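Local coordinates for nigritoxine (Vibrio nigripulchritudo, PDB 5M41), which is a bacterial toxin of crustaceans and insects with a new fold, at residues Ile283-Asp288 against Lys350-Val355; Thr424-Arg429 against Arg436-Ala441; Asp558-Ile563 against Arg699-Asn704. All coordinates share one frame; numbering follows the deposited sequence.

Contact 1 of 3, residues Ile283-Asp288 against Lys350-Val355; sequences IGAWID and KNLGQV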
loop_
_atom_site.group_PDB
_atom_site.type_symbol
_atom_site.label_atom_id
_atom_site.label_comp_id
_atom_site.label_asym_id
_atom_site.label_seq_id
_atom_site.Cartn_x
_atom_site.Cartn_y
_atom_site.Cartn_z
ATOM N N ILE A 283 -5.513 -7.514 14.217
ATOM C CA ILE A 283 -4.352 -6.804 14.740
ATOM C C ILE A 283 -4.750 -5.351 15.035
ATOM O O ILE A 283 -4.368 -4.803 16.075
ATOM C CB ILE A 283 -3.118 -6.882 13.786
ATOM C CG1 ILE A 283 -2.671 -8.337 13.527
ATOM C CG2 ILE A 283 -1.955 -6.058 14.321
ATOM C CD1 ILE A 283 -2.358 -9.160 14.766
ATOM N N GLY A 284 -5.529 -4.745 14.134
ATOM C CA GLY A 284 -5.967 -3.350 14.287
ATOM C C GLY A 284 -4.793 -2.408 14.514
ATOM O O GLY A 284 -4.726 -1.682 15.526
ATOM N N ALA A 285 -3.854 -2.422 13.576
ATOM C CA ALA A 285 -2.599 -1.668 13.754
ATOM C C ALA A 285 -2.776 -0.143 13.650
ATOM O O ALA A 285 -2.076 0.621 14.344
ATOM C CB ALA A 285 -1.528 -2.173 12.777
ATOM N N TRP A 286 -3.733 0.286 12.822
ATOM C CA TRP A 286 -3.849 1.686 12.401
ATOM C C TRP A 286 -5.163 2.346 12.746
ATOM O O TRP A 286 -6.218 1.730 12.633
ATOM C CB TRP A 286 -3.584 1.776 10.901
ATOM C CG TRP A 286 -2.193 1.271 10.560
ATOM C CD1 TRP A 286 -1.845 0.100 9.902
ATOM C CD2 TRP A 286 -0.906 1.895 10.930
ATOM N NE1 TRP A 286 -0.484 -0.015 9.787
ATOM C CE2 TRP A 286 0.138 1.026 10.389
ATOM C CE3 TRP A 286 -0.539 3.066 11.589
ATOM C CZ2 TRP A 286 1.488 1.322 10.540
ATOM C CZ3 TRP A 286 0.821 3.360 11.731
ATOM C CH2 TRP A 286 1.814 2.509 11.217
ATOM N N ILE A 287 -5.090 3.608 13.176
ATOM C CA ILE A 287 -6.262 4.409 13.505
ATOM C C ILE A 287 -6.389 5.489 12.439
ATOM O O ILE A 287 -5.478 6.291 12.257
ATOM C CB ILE A 287 -6.107 5.141 14.868
ATOM C CG1 ILE A 287 -5.926 4.151 16.012
ATOM C CG2 ILE A 287 -7.291 6.092 15.134
ATOM C CD1 ILE A 287 -5.213 4.759 17.212
ATOM N N ASP A 288 -7.530 5.525 11.764
ATOM C CA ASP A 288 -7.827 6.571 10.788
ATOM C C ASP A 288 -7.656 7.972 11.354
ATOM O O ASP A 288 -7.968 8.223 12.520
ATOM C CB ASP A 288 -9.263 6.415 10.279
ATOM C CG ASP A 288 -9.330 5.697 8.939
ATOM O OD1 ASP A 288 -10.180 6.106 8.130
ATOM O OD2 ASP A 288 -8.541 4.745 8.686
ATOM N N LYS A 350 -1.777 2.563 19.862
ATOM C CA LYS A 350 -0.997 2.286 21.075
ATOM C C LYS A 350 -1.261 0.884 21.648
ATOM O O LYS A 350 -0.394 0.306 22.307
ATOM C CB LYS A 350 -1.210 3.400 22.114
ATOM C CG LYS A 350 -0.244 4.570 21.911
ATOM C CD LYS A 350 -0.944 5.901 21.645
ATOM C CE LYS A 350 -0.007 6.861 20.913
ATOM N NZ LYS A 350 -0.683 8.086 20.388
ATOM N N ASN A 351 -2.441 0.337 21.350
ATOM C CA ASN A 351 -2.762 -1.065 21.602
ATOM C C ASN A 351 -1.910 -2.121 20.858
ATOM O O ASN A 351 -1.861 -3.289 21.262
ATOM C CB ASN A 351 -4.226 -1.300 21.267
ATOM C CG ASN A 351 -4.892 -2.252 22.226
ATOM O OD1 ASN A 351 -4.613 -2.232 23.425
ATOM N ND2 ASN A 351 -5.790 -3.089 21.708
ATOM N N LEU A 352 -1.238 -1.714 19.779
ATOM C CA LEU A 352 -0.482 -2.643 18.927
ATOM C C LEU A 352 0.713 -3.296 19.628
ATOM O O LEU A 352 0.967 -4.478 19.442
ATOM C CB LEU A 352 0.005 -1.924 17.660
ATOM C CG LEU A 352 0.805 -2.720 16.632
ATOM C CD1 LEU A 352 -0.073 -3.785 16.010
ATOM C CD2 LEU A 352 1.376 -1.820 15.539
ATOM N N GLY A 353 1.445 -2.509 20.415
ATOM C CA GLY A 353 2.730 -2.924 20.998
ATOM C C GLY A 353 3.783 -1.858 20.717
ATOM O O GLY A 353 3.438 -0.723 20.390
ATOM N N GLN A 354 5.063 -2.201 20.863
ATOM C CA GLN A 354 6.145 -1.304 20.478
ATOM C C GLN A 354 6.343 -1.293 18.975
ATOM O O GLN A 354 6.458 -2.353 18.362
ATOM C CB GLN A 354 7.455 -1.807 21.032
ATOM C CG GLN A 354 7.925 -1.211 22.322
ATOM C CD GLN A 354 9.146 -1.943 22.800
ATOM O OE1 GLN A 354 9.235 -2.284 23.971
ATOM N NE2 GLN A 354 10.081 -2.242 21.879
ATOM N N VAL A 355 6.420 -0.109 18.382
ATOM C CA VAL A 355 6.904 -0.010 17.016
ATOM C C VAL A 355 8.428 -0.165 17.071
ATOM O O VAL A 355 9.107 0.578 17.808
ATOM C CB VAL A 355 6.516 1.320 16.347
ATOM C CG1 VAL A 355 7.206 1.464 14.976
ATOM C CG2 VAL A 355 4.995 1.388 16.159
#
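The helix-to-strand turn at Ile-283 to Ala-285 packs against Leu-352, in the turn that follows strand 340-348. On the 350-355 side, Leu-352 makes all the close side-chain contacts. Its CG is anti to the backbone N (chi1 -179°), which carries both methyls toward the turn. CD1 touches CG2 of Ile-283 at 3.4 Å, tighter than usual for two methyl carbons. These two side chains cross obliquely. CD1 also lies 3.9 Å from CB of Ala-285. The second methyl, CD2, reaches the same Ala-285 CB at 4.0 Å.

Helix 277-283 ends at Ile-283. Gly-284 then breaks the helical run with positive phi, and strand 286-288 starts two residues on. That strand pairs antiparallel with strand 340-348 in a curled six-stranded sheet. Leu-352 lies in the link between strand 340-348 of this sheet and strand 354-357, which belongs to a three-stranded sheet. The nearest CA atoms across the segments are those of Ala-285 and Leu-352, 5.7 Å apart. No hydrogen bond joins the two segments; Ala-285 bonds through its backbone to Ser-349 instead. Tyr-428, on strand 427-429, packs on both Ile-283 and Leu-352.

Contact 2 of 3, residues Thr424-Arg429 against Arg436-Ala441; sequences TRPTYR and RPIPTA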
loop_
_atom_site.group_PDB
_atom_site.type_symbol
_atom_site.label_atom_id
_atom_site.label_comp_id
_atom_site.label_asym_id
_atom_site.label_seq_id
_atom_site.Cartn_x
_atom_site.Cartn_y
_atom_site.Cartn_z
ATOM N N THR A 424 12.645 -2.547 3.059
ATOM C CA THR A 424 12.345 -3.200 4.340
ATOM C C THR A 424 11.003 -2.694 4.930
ATOM O O THR A 424 10.730 -1.475 4.956
ATOM C CB THR A 424 13.521 -2.949 5.307
ATOM O OG1 THR A 424 14.689 -3.442 4.676
ATOM C CG2 THR A 424 13.365 -3.672 6.653
ATOM N N ARG A 425 10.193 -3.637 5.397
ATOM C CA ARG A 425 8.877 -3.379 5.989
ATOM C C ARG A 425 8.993 -2.879 7.425
ATOM O O ARG A 425 9.957 -3.206 8.107
ATOM C CB ARG A 425 8.083 -4.685 5.992
ATOM C CG ARG A 425 7.727 -5.173 4.586
ATOM C CD ARG A 425 7.348 -6.647 4.592
ATOM N NE ARG A 425 5.969 -6.819 5.044
ATOM C CZ ARG A 425 5.391 -8.000 5.302
ATOM N NH1 ARG A 425 6.085 -9.131 5.171
ATOM N NH2 ARG A 425 4.119 -8.046 5.709
ATOM N N PRO A 426 8.024 -2.065 7.884
ATOM C CA PRO A 426 8.014 -1.665 9.286
ATOM C C PRO A 426 7.690 -2.877 10.150
ATOM O O PRO A 426 7.043 -3.810 9.668
ATOM C CB PRO A 426 6.859 -0.648 9.350
ATOM C CG PRO A 426 5.922 -1.127 8.252
ATOM C CD PRO A 426 6.895 -1.466 7.142
ATOM N N THR A 427 8.154 -2.879 11.399
ATOM C CA THR A 427 7.904 -4.001 12.284
ATOM C C THR A 427 7.435 -3.515 13.662
ATOM O O THR A 427 7.654 -2.375 14.046
ATOM C CB THR A 427 9.145 -4.921 12.497
ATOM O OG1 THR A 427 10.133 -4.227 13.261
ATOM C CG2 THR A 427 9.773 -5.463 11.196
ATOM N N TYR A 428 6.797 -4.402 14.413
ATOM C CA TYR A 428 6.386 -4.109 15.778
ATOM C C TYR A 428 6.632 -5.333 16.641
ATOM O O TYR A 428 6.842 -6.434 16.131
ATOM C CB TYR A 428 4.905 -3.712 15.858
ATOM C CG TYR A 428 3.925 -4.859 15.704
ATOM C CD1 TYR A 428 3.264 -5.392 16.816
ATOM C CD2 TYR A 428 3.648 -5.403 14.439
ATOM C CE1 TYR A 428 2.338 -6.431 16.681
ATOM C CE2 TYR A 428 2.751 -6.451 14.292
ATOM C CZ TYR A 428 2.098 -6.960 15.409
ATOM O OH TYR A 428 1.198 -7.988 15.244
ATOM N N ARG A 429 6.642 -5.118 17.944
ATOM C CA ARG A 429 6.819 -6.194 18.887
ATOM C C ARG A 429 5.505 -6.359 19.631
ATOM O O ARG A 429 5.036 -5.431 20.289
ATOM C CB ARG A 429 7.972 -5.873 19.848
ATOM C CG ARG A 429 8.152 -6.880 20.983
ATOM C CD ARG A 429 9.214 -6.414 21.977
ATOM N NE ARG A 429 10.262 -5.708 21.256
ATOM C CZ ARG A 429 11.339 -6.287 20.722
ATOM N NH1 ARG A 429 11.563 -7.596 20.860
ATOM N NH2 ARG A 429 12.208 -5.540 20.057
ATOM N N ARG A 436 7.221 -8.687 14.437
ATOM C CA ARG A 436 6.489 -9.013 13.208
ATOM C C ARG A 436 6.353 -7.772 12.327
ATOM O O ARG A 436 6.282 -6.665 12.844
ATOM C CB ARG A 436 5.070 -9.511 13.538
ATOM C CG ARG A 436 4.985 -10.652 14.538
ATOM C CD ARG A 436 3.577 -11.224 14.602
ATOM N NE ARG A 436 3.587 -12.672 14.804
ATOM C CZ ARG A 436 2.504 -13.438 14.774
ATOM N NH1 ARG A 436 1.312 -12.898 14.555
ATOM N NH2 ARG A 436 2.611 -14.745 14.967
ATOM N N PRO A 437 6.261 -7.952 11.001
ATOM C CA PRO A 437 5.946 -6.787 10.195
ATOM C C PRO A 437 4.565 -6.179 10.525
ATOM O O PRO A 437 3.625 -6.901 10.854
ATOM C CB PRO A 437 5.988 -7.322 8.754
ATOM C CG PRO A 437 5.865 -8.806 8.895
ATOM C CD PRO A 437 6.590 -9.124 10.167
ATOM N N ILE A 438 4.456 -4.861 10.456
ATOM C CA ILE A 438 3.161 -4.211 10.628
ATOM C C ILE A 438 2.289 -4.450 9.387
ATOM O O ILE A 438 2.739 -4.248 8.265
ATOM C CB ILE A 438 3.261 -2.695 10.947
ATOM C CG1 ILE A 438 4.404 -2.434 11.959
ATOM C CG2 ILE A 438 1.906 -2.205 11.500
ATOM C CD1 ILE A 438 4.477 -1.006 12.492
ATOM N N PRO A 439 1.038 -4.910 9.594
ATOM C CA PRO A 439 0.097 -5.057 8.483
ATOM C C PRO A 439 -0.174 -3.720 7.791
ATOM O O PRO A 439 -0.004 -2.650 8.386
ATOM C CB PRO A 439 -1.195 -5.561 9.165
ATOM C CG PRO A 439 -0.735 -6.173 10.442
ATOM C CD PRO A 439 0.479 -5.382 10.868
ATOM N N THR A 440 -0.590 -3.790 6.539
ATOM C CA THR A 440 -0.960 -2.595 5.811
ATOM C C THR A 440 -2.210 -1.952 6.420
ATOM O O THR A 440 -3.046 -2.619 7.016
ATOM C CB THR A 440 -1.186 -2.872 4.315
ATOM O OG1 THR A 440 -1.497 -1.631 3.660
ATOM C CG2 THR A 440 -2.326 -3.899 4.100
ATOM N N ALA A 441 -2.285 -0.633 6.324
ATOM C CA ALA A 441 -3.488 0.065 6.713
ATOM C C ALA A 441 -4.561 -0.073 5.637
ATOM O O ALA A 441 -5.727 0.172 5.927
ATOM C CB ALA A 441 -3.189 1.524 6.961
HETATM O O HOH W 1 4.589 -4.338 6.401
#
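Tyr-428 meets Arg-436, Pro-437 and Ile-438 because its chi1 of 75° sets CG between its own backbone N and carbonyl carbon. The ring then lies alongside the partner strand. Tyr-428 and Arg-436 run side by side, pointing the same way, with CE2 of the ring near Arg-436 CB. CE2 also meets Pro-437 O at 3.6 Å, with the oxygen at the ring edge and in its plane. CD2 of the same ring packs on Ile-438 CG1 at 3.9 Å. Pro-437 O also has a hydrogen bond to the hydroxyl of Tyr-275.

Arg-425 reaches across by a different route. Its chain bends at chi3 (80°), and the guanidinium comes to lie over the ring of Pro-437. Pro-437 CB stands over the centre of that flat group, 3.6 Å from Arg-425 CZ. A water ties the same arginine to the backbone. It accepts from Arg-425 NE at 3.1 Å and donates to Ile-438 O at 2.6 Å. Arg-425 NH1 donates a hydrogen bond to Val-273 O, so the group is held at more than one nitrogen.

The backbones are joined by three hydrogen bonds. Tyr-428 N gives to Arg-436 O at 2.8 Å, and Arg-436 N gives back to Tyr-428 O at the same length. Further along, Ile-438 N gives to Pro-426 O at 2.9 Å. That donor sits above the carbonyl plane, 43° out of it. Pro-437 has no N-H to offer, but it falls in the non-hydrogen-bonded pair with Thr-427, where none is needed. The side chains of that pair diverge. This is antiparallel pairing. Because a short loop links strands 427-429 and 435-437, they form a beta hairpin, with 427-429 in the middle and 435-437 at the edge of a three-stranded sheet.

Contact 3 of 3, residues Asp558-Ile563 against Arg699-Asn704; sequences DDFNNI and RATAKN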
loop_
_atom_site.group_PDB
_atom_site.type_symbol
_atom_site.label_atom_id
_atom_site.label_comp_id
_atom_site.label_asym_id
_atom_site.label_seq_id
_atom_site.Cartn_x
_atom_site.Cartn_y
_atom_site.Cartn_z
ATOM N N ASP A 558 -26.097 3.204 -11.251
ATOM C CA ASP A 558 -27.459 2.672 -11.096
ATOM C C ASP A 558 -28.486 3.138 -12.132
ATOM O O ASP A 558 -29.579 2.585 -12.197
ATOM C CB ASP A 558 -27.994 3.003 -9.694
ATOM C CG ASP A 558 -27.091 2.484 -8.585
ATOM O OD1 ASP A 558 -26.721 1.290 -8.626
ATOM O OD2 ASP A 558 -26.753 3.270 -7.669
ATOM N N ASP A 559 -28.162 4.158 -12.925
ATOM C CA ASP A 559 -29.150 4.730 -13.857
ATOM C C ASP A 559 -29.181 4.005 -15.192
ATOM O O ASP A 559 -28.138 3.570 -15.698
ATOM C CB ASP A 559 -28.893 6.216 -14.120
ATOM C CG ASP A 559 -28.771 7.047 -12.835
ATOM O OD1 ASP A 559 -29.631 6.938 -11.932
ATOM O OD2 ASP A 559 -27.801 7.829 -12.742
ATOM N N PHE A 560 -30.380 3.926 -15.770
ATOM C CA PHE A 560 -30.619 3.251 -17.048
ATOM C C PHE A 560 -30.957 4.268 -18.117
ATOM O O PHE A 560 -31.482 5.353 -17.822
ATOM C CB PHE A 560 -31.771 2.250 -16.931
ATOM C CG PHE A 560 -31.450 1.036 -16.108
ATOM C CD1 PHE A 560 -31.190 -0.194 -16.732
ATOM C CD2 PHE A 560 -31.446 1.097 -14.715
ATOM C CE1 PHE A 560 -30.908 -1.331 -15.986
ATOM C CE2 PHE A 560 -31.179 -0.038 -13.958
ATOM C CZ PHE A 560 -30.896 -1.248 -14.594
ATOM N N ASN A 561 -30.630 3.913 -19.358
ATOM C CA ASN A 561 -30.971 4.698 -20.537
ATOM C C ASN A 561 -31.500 3.758 -21.582
ATOM O O ASN A 561 -31.169 2.565 -21.567
ATOM C CB ASN A 561 -29.745 5.401 -21.109
ATOM C CG ASN A 561 -29.202 6.447 -20.182
ATOM O OD1 ASN A 561 -28.190 6.225 -19.487
ATOM N ND2 ASN A 561 -29.881 7.577 -20.122
ATOM N N ASN A 562 -32.312 4.299 -22.490
ATOM C CA ASN A 562 -32.761 3.564 -23.653
ATOM C C ASN A 562 -31.741 3.834 -24.754
ATOM O O ASN A 562 -31.624 4.957 -25.246
ATOM C CB ASN A 562 -34.169 4.018 -24.051
ATOM C CG ASN A 562 -34.748 3.233 -25.218
ATOM O OD1 ASN A 562 -34.158 2.267 -25.731
ATOM N ND2 ASN A 562 -35.927 3.645 -25.639
ATOM N N ILE A 563 -30.964 2.813 -25.091
ATOM C CA ILE A 563 -29.990 2.920 -26.176
ATOM C C ILE A 563 -30.592 2.320 -27.453
ATOM O O ILE A 563 -29.920 2.214 -28.484
ATOM C CB ILE A 563 -28.639 2.244 -25.816
ATOM C CG1 ILE A 563 -28.852 0.756 -25.439
ATOM C CG2 ILE A 563 -27.921 3.042 -24.723
ATOM C CD1 ILE A 563 -27.594 -0.099 -25.413
ATOM N N ARG A 699 -28.101 -8.001 -11.366
ATOM C CA ARG A 699 -29.208 -7.899 -10.418
ATOM C C ARG A 699 -30.044 -6.623 -10.619
ATOM O O ARG A 699 -31.279 -6.678 -10.628
ATOM C CB ARG A 699 -28.675 -7.984 -8.978
ATOM C CG ARG A 699 -28.282 -9.394 -8.567
ATOM C CD ARG A 699 -27.609 -9.424 -7.198
ATOM N NE ARG A 699 -27.212 -10.788 -6.843
ATOM C CZ ARG A 699 -26.313 -11.106 -5.906
ATOM N NH1 ARG A 699 -25.689 -10.151 -5.231
ATOM N NH2 ARG A 699 -26.041 -12.384 -5.643
ATOM N N ALA A 700 -29.377 -5.485 -10.798
ATOM C CA ALA A 700 -30.078 -4.224 -11.093
ATOM C C ALA A 700 -30.895 -4.315 -12.400
ATOM O O ALA A 700 -32.011 -3.795 -12.473
ATOM C CB ALA A 700 -29.104 -3.041 -11.133
ATOM N N THR A 701 -30.344 -4.992 -13.412
ATOM C CA THR A 701 -30.997 -5.120 -14.710
ATOM C C THR A 701 -32.232 -6.006 -14.592
ATOM O O THR A 701 -33.291 -5.637 -15.081
ATOM C CB THR A 701 -30.006 -5.603 -15.787
ATOM O OG1 THR A 701 -28.970 -4.622 -15.946
ATOM C CG2 THR A 701 -30.678 -5.810 -17.130
ATOM N N ALA A 702 -32.106 -7.145 -13.898
ATOM C CA ALA A 702 -33.256 -8.026 -13.607
ATOM C C ALA A 702 -34.366 -7.257 -12.893
ATOM O O ALA A 702 -35.543 -7.345 -13.261
ATOM C CB ALA A 702 -32.824 -9.221 -12.762
ATOM N N LYS A 703 -33.977 -6.494 -11.877
ATOM C CA LYS A 703 -34.929 -5.738 -11.084
ATOM C C LYS A 703 -35.627 -4.648 -11.912
ATOM O O LYS A 703 -36.844 -4.498 -11.864
ATOM C CB LYS A 703 -34.220 -5.110 -9.887
ATOM C CG LYS A 703 -35.153 -4.297 -9.015
ATOM C CD LYS A 703 -34.467 -3.747 -7.778
ATOM C CE LYS A 703 -35.470 -2.960 -6.951
ATOM N NZ LYS A 703 -35.090 -2.941 -5.512
ATOM N N ASN A 704 -34.838 -3.887 -12.659
ATOM C CA ASN A 704 -35.361 -2.779 -13.444
ATOM C C ASN A 704 -36.387 -3.192 -14.518
ATOM O O ASN A 704 -37.255 -2.404 -14.859
ATOM C CB ASN A 704 -34.223 -1.978 -14.076
ATOM C CG ASN A 704 -34.681 -0.617 -14.557
ATOM O OD1 ASN A 704 -35.218 0.177 -13.775
ATOM N ND2 ASN A 704 -34.501 -0.345 -15.848
#
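Phe-560 points its ring at helix 688-704 and lies against Asn-704. At the base, Phe-560 CB has Asn-704 ND2 as its neighbour at 3.9 Å. The ring begins at CG, where the same ND2 is closer, 3.4 Å away. This nitrogen lies over the centre of the ring face. The amide and ring planes are only 17° apart, so the two groups are stacked. Further out, the aliphatic part of the asparagine spans CE2 and CZ, with Asn-704 CB 3.4 Å from Phe-560 CZ. That CB makes a CH-pi contact with the face, 3.8 Å from the centroid of the Phe-560 ring. On the flank away from CE2, Phe-560 CE1 meets Thr-701 OG1 at 3.8 Å, near the ring plane and at the edge. At the tip, CZ of Phe-560 also comes to Ala-700 O at 3.5 Å and to the methyl CB of Ala-700 at 4.3 Å.

The first torsion of Asn-704 places the amide. Its CG is anti to the backbone N (chi1 -164°), which carries the amide out from the helix and over the ring. ND2 donates a hydrogen bond to His-585 NE2, and a weak one links it to Lys-473 O. These bonds help hold the amide flat on the ring. Thr-701 OG1 is bonded to Ser-697 O, one turn earlier in the helix.

Strand 560-562 is an outermost strand of a six-stranded antiparallel sheet. The axis of residues 699-704 passes 11.5 Å from that of strand 560-562, at 61°. Ile-574 and Val-576 of the neighbouring strand 571-576 also pack on Phe-560, and Asn-704 packs on Ile-574. Thr-701 rests on Val-583 and His-585 of the next strand, 583-589, so the last turns of the helix lie across three strands of the sheet.

How the contacts relate
Contacts 1 and 2 belong to one region. Their centres are about 10 Å apart, and they touch. Strand 354-357, which begins in contact 1, neighbours strand 427-429 in the three-stranded sheet, and Gln-354 O receives a hydrogen bond from Arg-429 N. A second bond runs from Trp-286 NE1 to Pro-439 O, tying the loop after the hairpin to strand 286-288 of the curled six-stranded sheet. Contact 3 lies apart, with its centre about 44 Å from that of contact 1 and 45 Å from that of contact 2, between helix 688-704 and a different six-stranded sheet. The chain completes contacts 1 and 2 before building contact 3 in another region, consistent with an elongated molecule.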